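PDB 1O12: N-acetylglucosamine-6-phosphate deacetylase from Thermotoga maritima, which probably removes the acetyl group from N-acetylglucosamine 6-phosphate, as a metal-dependent hydrolase of the NagA family that works with one divalent metal cation per subunit. Local coordinates for residues A[208-213]-A[236-241]; A[262-267]-A[309-314]; A[189-194]-A[222-227]. One frame throughout, in Å; residues are numbered along the deposited sequence.

Contact 1. Residues A[208-213]-A[236-241]. With FE (Fe (III) ion), chain C.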
ATOM      1  N   THR A 208     -14.708   4.220  -5.782  1.00 31.42           N
ATOM      2  CA  THR A 208     -15.652   3.154  -6.161  1.00 32.06           C
ATOM      3  C   THR A 208     -14.930   1.839  -6.500  1.00 32.61           C
ATOM      4  O   THR A 208     -13.969   1.818  -7.276  1.00 32.71           O
ATOM      5  CB  THR A 208     -16.596   3.657  -7.345  1.00 32.55           C
ATOM      6  OG1 THR A 208     -17.353   4.774  -6.879  1.00 29.80           O
ATOM      7  CG2 THR A 208     -17.584   2.582  -7.820  1.00 27.36           C
ATOM      8  N   HIS A 209     -15.451   0.753  -5.928  1.00 33.88           N
ATOM      9  CA  HIS A 209     -14.865  -0.596  -5.976  1.00 37.10           C
ATOM     10  C   HIS A 209     -13.374  -0.629  -6.317  1.00 37.34           C
ATOM     11  O   HIS A 209     -12.963  -0.932  -7.440  1.00 37.60           O
ATOM     12  CB  HIS A 209     -15.675  -1.586  -6.847  1.00 39.46           C
ATOM     13  CG  HIS A 209     -15.957  -1.114  -8.233  1.00 40.56           C
ATOM     14  ND1 HIS A 209     -15.041  -0.417  -8.984  1.00 41.59           N
ATOM     15  CD2 HIS A 209     -17.059  -1.246  -9.008  1.00 42.43           C
ATOM     16  CE1 HIS A 209     -15.569  -0.133 -10.162  1.00 42.15           C
ATOM     17  NE2 HIS A 209     -16.793  -0.624 -10.201  1.00 42.39           N
ATOM     18  N   PHE A 210     -12.589  -0.265  -5.301  1.00 37.11           N
ATOM     19  CA  PHE A 210     -11.126  -0.214  -5.332  1.00 36.99           C
ATOM     20  C   PHE A 210     -10.597  -1.651  -5.325  1.00 37.26           C
ATOM     21  O   PHE A 210     -11.045  -2.481  -4.532  1.00 36.44           O
ATOM     22  CB  PHE A 210     -10.643   0.522  -4.073  1.00 37.41           C
ATOM     23  CG  PHE A 210      -9.143   0.594  -3.923  1.00 37.40           C
ATOM     24  CD1 PHE A 210      -8.449   1.732  -4.320  1.00 37.50           C
ATOM     25  CD2 PHE A 210      -8.431  -0.469  -3.362  1.00 37.04           C
ATOM     26  CE1 PHE A 210      -7.083   1.821  -4.164  1.00 37.00           C
ATOM     27  CE2 PHE A 210      -7.059  -0.398  -3.200  1.00 36.46           C
ATOM     28  CZ  PHE A 210      -6.378   0.749  -3.600  1.00 38.07           C
ATOM     29  N   PRO A 211      -9.613  -1.955  -6.181  1.00 38.15           N
ATOM     30  CA  PRO A 211      -8.977  -1.052  -7.141  1.00 38.50           C
ATOM     31  C   PRO A 211      -9.418  -1.363  -8.565  1.00 37.98           C
ATOM     32  O   PRO A 211      -8.741  -0.981  -9.522  1.00 37.51           O
ATOM     33  CB  PRO A 211      -7.520  -1.369  -6.954  1.00 35.90           C
ATOM     34  CG  PRO A 211      -7.588  -2.870  -6.901  1.00 36.98           C
ATOM     35  CD  PRO A 211      -8.787  -3.162  -6.010  1.00 38.25           C
ATOM     36  N   ASN A 212     -10.531  -2.068  -8.716  1.00 37.09           N
ATOM     37  CA  ASN A 212     -10.980  -2.393 -10.072  1.00 38.57           C
ATOM     38  C   ASN A 212     -11.354  -1.113 -10.834  1.00 37.89           C
ATOM     39  O   ASN A 212     -11.986  -0.209 -10.284  1.00 37.16           O
ATOM     40  CB  ASN A 212     -12.195  -3.332 -10.047  1.00 39.01           C
ATOM     41  CG  ASN A 212     -12.075  -4.453  -9.004  1.00 40.91           C
ATOM     42  OD1 ASN A 212     -12.712  -4.398  -7.939  1.00 39.70           O
ATOM     43  ND2 ASN A 212     -11.270  -5.477  -9.314  1.00 40.23           N
ATOM     44  N   GLY A 213     -10.955  -1.031 -12.097  1.00 37.97           N
ATOM     45  CA  GLY A 213     -11.294   0.137 -12.906  1.00 37.25           C
ATOM     46  C   GLY A 213     -10.434   1.361 -12.671  1.00 37.94           C
ATOM     47  O   GLY A 213     -10.899   2.494 -12.805  1.00 38.56           O
ATOM     48  N   LEU A 236     -12.486   3.436   0.805  1.00 28.31           N
ATOM     49  CA  LEU A 236     -12.460   2.613  -0.387  1.00 29.37           C
ATOM     50  C   LEU A 236     -13.521   1.548  -0.321  1.00 31.17           C
ATOM     51  O   LEU A 236     -13.643   0.852   0.690  1.00 32.82           O
ATOM     52  CB  LEU A 236     -11.104   1.921  -0.546  1.00 28.45           C
ATOM     53  CG  LEU A 236      -9.817   2.725  -0.331  1.00 28.13           C
ATOM     54  CD1 LEU A 236      -8.603   1.837  -0.537  1.00 28.13           C
ATOM     55  CD2 LEU A 236      -9.801   3.893  -1.303  1.00 26.83           C
ATOM     56  N   GLU A 237     -14.312   1.399  -1.376  1.00 31.46           N
ATOM     57  CA  GLU A 237     -15.283   0.339  -1.295  1.00 33.22           C
ATOM     58  C   GLU A 237     -14.602  -0.930  -1.838  1.00 31.88           C
ATOM     59  O   GLU A 237     -13.808  -0.866  -2.755  1.00 31.82           O
ATOM     60  CB  GLU A 237     -16.606   0.726  -2.008  1.00 34.69           C
ATOM     61  CG  GLU A 237     -16.660   0.682  -3.495  1.00 35.62           C
ATOM     62  CD  GLU A 237     -18.023   1.122  -4.056  1.00 37.99           C
ATOM     63  OE1 GLU A 237     -18.302   0.774  -5.216  1.00 38.63           O
ATOM     64  OE2 GLU A 237     -18.810   1.824  -3.368  1.00 38.73           O
ATOM     65  N   LEU A 238     -14.878  -2.070  -1.219  1.00 31.55           N
ATOM     66  CA  LEU A 238     -14.275  -3.327  -1.619  1.00 30.88           C
ATOM     67  C   LEU A 238     -15.304  -4.444  -1.864  1.00 29.98           C
ATOM     68  O   LEU A 238     -16.206  -4.646  -1.061  1.00 29.18           O
ATOM     69  CB  LEU A 238     -13.327  -3.818  -0.528  1.00 29.86           C
ATOM     70  CG  LEU A 238     -12.232  -3.006   0.147  1.00 31.47           C
ATOM     71  CD1 LEU A 238     -11.474  -3.980   1.077  1.00 29.52           C
ATOM     72  CD2 LEU A 238     -11.270  -2.362  -0.872  1.00 32.08           C
ATOM     73  N   ILE A 239     -15.166  -5.174  -2.961  1.00 28.86           N
ATOM     74  CA  ILE A 239     -16.072  -6.288  -3.228  1.00 29.28           C
ATOM     75  C   ILE A 239     -15.389  -7.553  -2.699  1.00 30.77           C
ATOM     76  O   ILE A 239     -14.468  -8.048  -3.337  1.00 31.06           O
ATOM     77  CB  ILE A 239     -16.337  -6.445  -4.737  1.00 27.72           C
ATOM     78  CG1 ILE A 239     -17.030  -5.193  -5.278  1.00 27.26           C
ATOM     79  CG2 ILE A 239     -17.180  -7.706  -5.001  1.00 25.65           C
ATOM     80  CD1 ILE A 239     -16.940  -5.058  -6.790  1.00 28.54           C
ATOM     81  N   CYS A 240     -15.825  -8.079  -1.551  1.00 31.38           N
ATOM     82  CA  CYS A 240     -15.176  -9.253  -0.983  1.00 34.05           C
ATOM     83  C   CYS A 240     -15.648 -10.617  -1.407  1.00 34.26           C
ATOM     84  O   CYS A 240     -16.045 -11.422  -0.574  1.00 33.63           O
ATOM     85  CB  CYS A 240     -15.210  -9.194   0.522  1.00 35.73           C
ATOM     86  SG  CYS A 240     -14.227  -7.871   1.079  1.00 45.57           S
ATOM     87  N   ASP A 241     -15.544 -10.883  -2.697  1.00 36.00           N
ATOM     88  CA  ASP A 241     -15.981 -12.136  -3.260  1.00 39.30           C
ATOM     89  C   ASP A 241     -14.831 -13.062  -3.605  1.00 40.11           C
ATOM     90  O   ASP A 241     -15.051 -14.148  -4.133  1.00 41.08           O
ATOM     91  CB  ASP A 241     -16.823 -11.887  -4.511  1.00 39.12           C
ATOM     92  CG  ASP A 241     -16.087 -11.094  -5.564  1.00 40.90           C
ATOM     93  OD1 ASP A 241     -16.727 -10.793  -6.594  1.00 43.48           O
ATOM     94  OD2 ASP A 241     -14.891 -10.769  -5.382  1.00 40.10           O
TER
HETATM   95 FE    FE C 401     -18.198  -0.474 -12.038  0.97 67.19          FE
HETATM   96  O   HOH W   1     -13.561  -4.014  -4.871  1.00 38.21           O
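With CG anti to the backbone N (chi1 177°), the phenyl ring of F210 reaches L236, whose own CG stands anti to its carbonyl carbon; L236 CD1 lies over the ring. In this TIM-barrel amidohydrolase the loop 208-213 carries the metal ligand H209 and runs beside strand 235-239. The CH-pi contact is centred: L236 CD1 lies 3.5 Å from the centroid of the F210 ring and 7° off its normal, while CB of P211, which follows a cis peptide bond, covers the opposite face. An alanine in place of F210 would probably leave L236 CD1 and P211 CB facing a gap where the ring had been. F210 N donates to E237 O at 2.9 Å, which ties loop to strand. Beyond it, the carboxylate of E237 hydrogen-bonds H61 through OE1 and forms a salt bridge with R206 through OE2. I239 CD1 rests 3.7 Å from H209 CB. A water bridges the segments, accepting from I239 N and donating to F210 O and N212 OD1. E127 and H188 complete the protein ligands of the iron(III) ion, which H209 binds through NE2 at 2.3 Å.

Contact 2. Residues A[262-267]-A[309-314]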
ATOM      1  N   ILE A 262     -12.595   1.465   4.964  1.00 30.67           N
ATOM      2  CA  ILE A 262     -13.164   0.497   4.022  1.00 29.49           C
ATOM      3  C   ILE A 262     -14.690   0.423   4.076  1.00 28.39           C
ATOM      4  O   ILE A 262     -15.298   0.386   5.140  1.00 27.53           O
ATOM      5  CB  ILE A 262     -12.581  -0.889   4.281  1.00 28.85           C
ATOM      6  CG1 ILE A 262     -11.157  -0.951   3.747  1.00 30.77           C
ATOM      7  CG2 ILE A 262     -13.460  -1.955   3.687  1.00 28.56           C
ATOM      8  CD1 ILE A 262     -10.337  -2.064   4.407  1.00 31.87           C
ATOM      9  N   VAL A 263     -15.305   0.406   2.910  1.00 28.22           N
ATOM     10  CA  VAL A 263     -16.747   0.333   2.843  1.00 29.39           C
ATOM     11  C   VAL A 263     -17.143  -0.951   2.149  1.00 29.96           C
ATOM     12  O   VAL A 263     -16.832  -1.142   0.970  1.00 31.75           O
ATOM     13  CB  VAL A 263     -17.300   1.533   2.080  1.00 29.19           C
ATOM     14  CG1 VAL A 263     -18.678   1.219   1.489  1.00 30.52           C
ATOM     15  CG2 VAL A 263     -17.421   2.688   3.021  1.00 29.83           C
ATOM     16  N   LEU A 264     -17.812  -1.853   2.856  1.00 30.05           N
ATOM     17  CA  LEU A 264     -18.201  -3.108   2.199  1.00 29.42           C
ATOM     18  C   LEU A 264     -19.280  -2.796   1.173  1.00 30.74           C
ATOM     19  O   LEU A 264     -20.113  -1.912   1.373  1.00 31.74           O
ATOM     20  CB  LEU A 264     -18.681  -4.130   3.224  1.00 27.68           C
ATOM     21  CG  LEU A 264     -17.742  -5.320   3.430  1.00 28.60           C
ATOM     22  CD1 LEU A 264     -16.311  -4.901   3.245  1.00 27.21           C
ATOM     23  CD2 LEU A 264     -17.946  -5.937   4.798  1.00 27.35           C
ATOM     24  N   VAL A 265     -19.270  -3.528   0.075  1.00 30.61           N
ATOM     25  CA  VAL A 265     -20.215  -3.288  -1.002  1.00 31.24           C
ATOM     26  C   VAL A 265     -20.481  -4.647  -1.677  1.00 34.10           C
ATOM     27  O   VAL A 265     -19.672  -5.574  -1.580  1.00 36.36           O
ATOM     28  CB  VAL A 265     -19.557  -2.255  -1.989  1.00 31.23           C
ATOM     29  CG1 VAL A 265     -19.624  -2.727  -3.382  1.00 26.65           C
ATOM     30  CG2 VAL A 265     -20.181  -0.871  -1.813  1.00 30.19           C
ATOM     31  N   THR A 266     -21.589  -4.771  -2.383  1.00 33.69           N
ATOM     32  CA  THR A 266     -21.895  -6.025  -3.026  1.00 33.92           C
ATOM     33  C   THR A 266     -21.629  -5.998  -4.541  1.00 35.18           C
ATOM     34  O   THR A 266     -21.027  -6.934  -5.074  1.00 35.08           O
ATOM     35  CB  THR A 266     -23.371  -6.410  -2.692  1.00 35.66           C
ATOM     36  OG1 THR A 266     -23.445  -7.796  -2.349  1.00 34.50           O
ATOM     37  CG2 THR A 266     -24.305  -6.085  -3.827  1.00 33.32           C
ATOM     38  N   ASP A 267     -22.034  -4.917  -5.221  1.00 34.67           N
ATOM     39  CA  ASP A 267     -21.868  -4.768  -6.672  1.00 36.84           C
ATOM     40  C   ASP A 267     -22.565  -5.955  -7.327  1.00 36.76           C
ATOM     41  O   ASP A 267     -22.212  -6.405  -8.413  1.00 37.84           O
ATOM     42  CB  ASP A 267     -20.377  -4.725  -7.058  1.00 38.22           C
ATOM     43  CG  ASP A 267     -20.133  -4.302  -8.545  1.00 42.84           C
ATOM     44  OD1 ASP A 267     -20.738  -3.317  -9.052  1.00 43.92           O
ATOM     45  OD2 ASP A 267     -19.292  -4.953  -9.210  1.00 44.58           O
ATOM     46  N   GLN A 309     -22.585 -12.681   2.762  1.00 33.16           N
ATOM     47  CA  GLN A 309     -21.374 -13.426   2.459  1.00 32.35           C
ATOM     48  C   GLN A 309     -20.192 -12.473   2.469  1.00 31.80           C
ATOM     49  O   GLN A 309     -19.097 -12.841   2.870  1.00 33.27           O
ATOM     50  CB  GLN A 309     -21.488 -14.112   1.095  1.00 34.24           C
ATOM     51  CG  GLN A 309     -20.406 -15.179   0.846  1.00 36.15           C
ATOM     52  CD  GLN A 309     -20.382 -16.241   1.944  1.00 36.99           C
ATOM     53  OE1 GLN A 309     -21.383 -16.908   2.195  1.00 37.78           O
ATOM     54  NE2 GLN A 309     -19.234 -16.395   2.605  1.00 36.33           N
ATOM     55  N   ALA A 310     -20.437 -11.240   2.042  1.00 30.28           N
ATOM     56  CA  ALA A 310     -19.418 -10.211   2.021  1.00 27.96           C
ATOM     57  C   ALA A 310     -18.850 -10.043   3.424  1.00 28.51           C
ATOM     58  O   ALA A 310     -17.638  -9.986   3.603  1.00 28.26           O
ATOM     59  CB  ALA A 310     -20.004  -8.916   1.551  1.00 24.37           C
ATOM     60  N   VAL A 311     -19.723  -9.976   4.420  1.00 28.59           N
ATOM     61  CA  VAL A 311     -19.281  -9.799   5.792  1.00 29.00           C
ATOM     62  C   VAL A 311     -18.455 -10.984   6.289  1.00 30.74           C
ATOM     63  O   VAL A 311     -17.378 -10.802   6.903  1.00 29.06           O
ATOM     64  CB  VAL A 311     -20.490  -9.567   6.728  1.00 29.62           C
ATOM     65  CG1 VAL A 311     -20.037  -9.473   8.186  1.00 27.06           C
ATOM     66  CG2 VAL A 311     -21.191  -8.283   6.317  1.00 28.93           C
ATOM     67  N   LYS A 312     -18.938 -12.191   6.003  1.00 31.17           N
ATOM     68  CA  LYS A 312     -18.232 -13.375   6.446  1.00 32.35           C
ATOM     69  C   LYS A 312     -16.862 -13.404   5.789  1.00 33.68           C
ATOM     70  O   LYS A 312     -15.850 -13.654   6.460  1.00 33.14           O
ATOM     71  CB  LYS A 312     -18.994 -14.646   6.077  1.00 32.59           C
ATOM     72  CG  LYS A 312     -20.303 -14.869   6.826  1.00 36.24           C
ATOM     73  CD  LYS A 312     -20.741 -16.335   6.729  1.00 38.94           C
ATOM     74  CE  LYS A 312     -22.237 -16.529   6.952  1.00 40.63           C
ATOM     75  NZ  LYS A 312     -23.074 -16.061   5.778  1.00 44.19           N
ATOM     76  N   ASN A 313     -16.837 -13.135   4.482  1.00 32.94           N
ATOM     77  CA  ASN A 313     -15.595 -13.179   3.734  1.00 33.82           C
ATOM     78  C   ASN A 313     -14.597 -12.223   4.314  1.00 34.94           C
ATOM     79  O   ASN A 313     -13.480 -12.618   4.658  1.00 37.90           O
ATOM     80  CB  ASN A 313     -15.799 -12.851   2.235  1.00 35.08           C
ATOM     81  CG  ASN A 313     -16.410 -14.005   1.442  1.00 34.35           C
ATOM     82  OD1 ASN A 313     -16.401 -15.157   1.873  1.00 34.60           O
ATOM     83  ND2 ASN A 313     -16.932 -13.696   0.269  1.00 35.48           N
ATOM     84  N   PHE A 314     -15.002 -10.963   4.437  1.00 35.10           N
ATOM     85  CA  PHE A 314     -14.122  -9.937   4.957  1.00 34.10           C
ATOM     86  C   PHE A 314     -13.560 -10.343   6.284  1.00 34.50           C
ATOM     87  O   PHE A 314     -12.363 -10.212   6.526  1.00 33.96           O
ATOM     88  CB  PHE A 314     -14.847  -8.612   5.127  1.00 33.32           C
ATOM     89  CG  PHE A 314     -13.929  -7.494   5.480  1.00 32.92           C
ATOM     90  CD1 PHE A 314     -13.657  -7.194   6.816  1.00 33.21           C
ATOM     91  CD2 PHE A 314     -13.285  -6.772   4.470  1.00 32.16           C
ATOM     92  CE1 PHE A 314     -12.759  -6.180   7.152  1.00 32.19           C
ATOM     93  CE2 PHE A 314     -12.388  -5.761   4.775  1.00 30.94           C
ATOM     94  CZ  PHE A 314     -12.123  -5.460   6.124  1.00 33.51           C
TER
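A310 and F314, one helical turn apart, both direct their CB atoms at the strand 262-265, and L264 reaches back to meet this side of the helix. At A310 the contact is with the backbone: L264 CD2 comes within 4.2 Å of A310 O, a carbonyl already engaged by F314 N in the helix. V311 follows, its CG2 4.3 Å from the same methyl, L264 CD2. On the helix flank, N313 accepts a hydrogen bond at OD1 from Q309 NE2; OD1 lies in the amide plane of Q309, whereas NE2 stands well above the carbonyl plane of N313. The ND2 of N313 goes instead to C240 O, joining the helix to the loop after strand 235-239. F314 makes the nearest approach. Its CG is anti to the backbone N (chi1 -172°), and the ring beyond crosses both L264 and I262 at a slant, CD2 lying 3.8 Å from L264 CD1 and CE2 lying 4.1 Å from I262 CG2. L325 of helix 322-336 adds to the packing on V311 and F314. The short segments approach to 9.0 Å between axes, their directions 136° apart. A helix packed against a strand of the parallel sheet, running roughly against it, is characteristic of the beta/alpha barrel of the amidohydrolases.

Contact 3. Residues A[189-194]-A[222-227]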
ATOM      1  N   SER A 189     -11.591   5.336 -13.859  1.00 35.67           N
ATOM      2  CA  SER A 189     -10.776   6.452 -14.285  1.00 35.89           C
ATOM      3  C   SER A 189      -9.301   6.136 -14.456  1.00 35.86           C
ATOM      4  O   SER A 189      -8.791   5.167 -13.893  1.00 35.72           O
ATOM      5  CB  SER A 189     -10.940   7.560 -13.245  1.00 35.87           C
ATOM      6  OG  SER A 189      -9.761   8.326 -13.081  1.00 36.40           O
ATOM      7  N   ILE A 190      -8.611   6.946 -15.253  1.00 37.69           N
ATOM      8  CA  ILE A 190      -7.162   6.760 -15.408  1.00 39.83           C
ATOM      9  C   ILE A 190      -6.467   7.974 -14.830  1.00 39.43           C
ATOM     10  O   ILE A 190      -5.273   8.131 -14.970  1.00 42.01           O
ATOM     11  CB  ILE A 190      -6.691   6.584 -16.881  1.00 38.46           C
ATOM     12  CG1 ILE A 190      -7.262   7.691 -17.761  1.00 38.93           C
ATOM     13  CG2 ILE A 190      -7.034   5.201 -17.375  1.00 35.39           C
ATOM     14  CD1 ILE A 190      -7.047   7.392 -19.252  1.00 39.48           C
ATOM     15  N   ALA A 191      -7.229   8.830 -14.172  1.00 39.32           N
ATOM     16  CA  ALA A 191      -6.677  10.028 -13.574  1.00 39.95           C
ATOM     17  C   ALA A 191      -5.405   9.791 -12.748  1.00 40.86           C
ATOM     18  O   ALA A 191      -5.228   8.759 -12.076  1.00 40.97           O
ATOM     19  CB  ALA A 191      -7.735  10.703 -12.709  1.00 40.34           C
ATOM     20  N   THR A 192      -4.534  10.785 -12.786  1.00 39.51           N
ATOM     21  CA  THR A 192      -3.288  10.742 -12.062  1.00 38.65           C
ATOM     22  C   THR A 192      -3.579  11.136 -10.628  1.00 39.08           C
ATOM     23  O   THR A 192      -4.698  11.468 -10.279  1.00 38.21           O
ATOM     24  CB  THR A 192      -2.300  11.763 -12.645  1.00 36.94           C
ATOM     25  OG1 THR A 192      -2.884  13.070 -12.563  1.00 33.84           O
ATOM     26  CG2 THR A 192      -2.000  11.448 -14.112  1.00 36.40           C
ATOM     27  N   PHE A 193      -2.544  11.107  -9.803  1.00 40.68           N
ATOM     28  CA  PHE A 193      -2.655  11.492  -8.415  1.00 40.85           C
ATOM     29  C   PHE A 193      -3.068  12.952  -8.281  1.00 42.37           C
ATOM     30  O   PHE A 193      -3.898  13.288  -7.425  1.00 43.66           O
ATOM     31  CB  PHE A 193      -1.320  11.292  -7.720  1.00 40.19           C
ATOM     32  CG  PHE A 193      -1.292  11.791  -6.310  1.00 38.61           C
ATOM     33  CD1 PHE A 193      -1.858  11.044  -5.284  1.00 37.62           C
ATOM     34  CD2 PHE A 193      -0.693  13.007  -6.006  1.00 38.56           C
ATOM     35  CE1 PHE A 193      -1.831  11.491  -3.988  1.00 37.08           C
ATOM     36  CE2 PHE A 193      -0.660  13.470  -4.694  1.00 37.95           C
ATOM     37  CZ  PHE A 193      -1.232  12.706  -3.683  1.00 37.22           C
ATOM     38  N   GLU A 194      -2.508  13.823  -9.120  1.00 43.28           N
ATOM     39  CA  GLU A 194      -2.837  15.249  -9.030  1.00 44.46           C
ATOM     40  C   GLU A 194      -4.246  15.576  -9.511  1.00 42.69           C
ATOM     41  O   GLU A 194      -4.869  16.513  -9.001  1.00 39.92           O
ATOM     42  CB  GLU A 194      -1.819  16.115  -9.807  1.00 48.78           C
ATOM     43  CG  GLU A 194      -0.374  16.116  -9.233  1.00 54.70           C
ATOM     44  CD  GLU A 194      -0.269  16.629  -7.777  1.00 58.65           C
ATOM     45  OE1 GLU A 194       0.793  16.383  -7.146  1.00 60.48           O
ATOM     46  OE2 GLU A 194      -1.228  17.277  -7.265  1.00 58.95           O
ATOM     47  N   ILE A 222       1.509   7.474  -8.717  1.00 37.95           N
ATOM     48  CA  ILE A 222       0.760   6.557  -7.884  1.00 37.56           C
ATOM     49  C   ILE A 222      -0.715   6.510  -8.251  1.00 37.49           C
ATOM     50  O   ILE A 222      -1.423   5.548  -7.900  1.00 36.92           O
ATOM     51  CB  ILE A 222       0.969   6.865  -6.366  1.00 36.91           C
ATOM     52  CG1 ILE A 222       0.396   8.223  -5.994  1.00 36.27           C
ATOM     53  CG2 ILE A 222       2.465   6.839  -6.044  1.00 35.63           C
ATOM     54  CD1 ILE A 222       0.423   8.462  -4.501  1.00 37.51           C
ATOM     55  N   GLY A 223      -1.158   7.529  -8.990  1.00 37.26           N
ATOM     56  CA  GLY A 223      -2.539   7.600  -9.454  1.00 37.97           C
ATOM     57  C   GLY A 223      -3.628   7.557  -8.387  1.00 39.19           C
ATOM     58  O   GLY A 223      -3.377   7.756  -7.179  1.00 38.47           O
ATOM     59  N   ILE A 224      -4.856   7.307  -8.838  1.00 39.05           N
ATOM     60  CA  ILE A 224      -5.995   7.230  -7.924  1.00 39.09           C
ATOM     61  C   ILE A 224      -5.799   6.100  -6.923  1.00 36.68           C
ATOM     62  O   ILE A 224      -6.172   6.217  -5.765  1.00 37.90           O
ATOM     63  CB  ILE A 224      -7.353   6.973  -8.673  1.00 39.84           C
ATOM     64  CG1 ILE A 224      -7.779   8.200  -9.468  1.00 39.77           C
ATOM     65  CG2 ILE A 224      -8.452   6.652  -7.652  1.00 40.30           C
ATOM     66  CD1 ILE A 224      -9.296   8.311  -9.619  1.00 38.30           C
ATOM     67  N   THR A 225      -5.235   4.995  -7.388  1.00 35.71           N
ATOM     68  CA  THR A 225      -5.001   3.836  -6.530  1.00 35.24           C
ATOM     69  C   THR A 225      -4.077   4.232  -5.399  1.00 34.69           C
ATOM     70  O   THR A 225      -4.263   3.817  -4.259  1.00 35.94           O
ATOM     71  CB  THR A 225      -4.352   2.708  -7.337  1.00 34.58           C
ATOM     72  OG1 THR A 225      -5.141   2.495  -8.512  1.00 36.13           O
ATOM     73  CG2 THR A 225      -4.236   1.433  -6.526  1.00 30.59           C
ATOM     74  N   GLY A 226      -3.080   5.044  -5.737  1.00 34.17           N
ATOM     75  CA  GLY A 226      -2.115   5.496  -4.757  1.00 33.39           C
ATOM     76  C   GLY A 226      -2.719   6.515  -3.825  1.00 32.72           C
ATOM     77  O   GLY A 226      -2.422   6.531  -2.627  1.00 33.81           O
ATOM     78  N   ALA A 227      -3.562   7.376  -4.375  1.00 31.45           N
ATOM     79  CA  ALA A 227      -4.249   8.371  -3.567  1.00 30.75           C
ATOM     80  C   ALA A 227      -5.115   7.597  -2.594  1.00 30.75           C
ATOM     81  O   ALA A 227      -5.110   7.872  -1.397  1.00 31.41           O
ATOM     82  CB  ALA A 227      -5.117   9.259  -4.436  1.00 30.34           C
TER
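The backbones meet where F193 begins one helix and G223 stands near the start of another, their CA atoms 4.0 Å apart and F193 N 3.5 Å from G223 CA. G223 has a positive phi (57°), which favours glycine, and a CB there would come close to the carbonyl O of A191. Beside this approach the F193 ring meets aliphatic groups. F193 and I222 run side by side in the same direction; I222 places CG1 between its backbone N and carbonyl carbon (chi1 65°), and CD1 ends 3.5 Å from F193 CD1. The CB of A227, one turn into the helix, approaches the same ring atom obliquely at 3.8 Å, while A227 CA lies at the ring edge. E248 of the second subunit also touches F193 and I222. I224 fills the other part of the interface: its CG1 is 4.1 Å from A191 CB, and its CD1 is 3.5 Å from S189 OG. That hydroxyl oxygen accepts from A191 N at 2.8 Å in an ST turn and has a further hydrogen-bond partner in E167. T192 is the N-cap of helix 193-200. Both F193 N and G223 N hydrogen-bond to E221 OE2, so one carboxylate oxygen receives an N-H from each segment. F196 packs on I224 and A227, continuing the contact between helices 193-200 and 223-230.

All three contacts lie in the amidohydrolase TIM-barrel region. Contacts 1 and 2 have centres about 10 Å apart and share a parallel sheet, in which strand 235-239 lies between 206-207 and 262-265; the backbone hydrogen bond between L236 and V263 joins the two strands. The centre of contact 3 is about 15 Å from that of contact 1 and about 24 Å from that of contact 2, which it does not touch. Along the chain, contacts 1 and 3 interleave, helix 223-230 leading into strand 235-239, whereas contact 2 begins after both have closed. Contact 1 thus links the iron-binding loop to the sheet that leads to D267, the predicted proton donor/acceptor; contacts 1 and 3 both touch the second subunit.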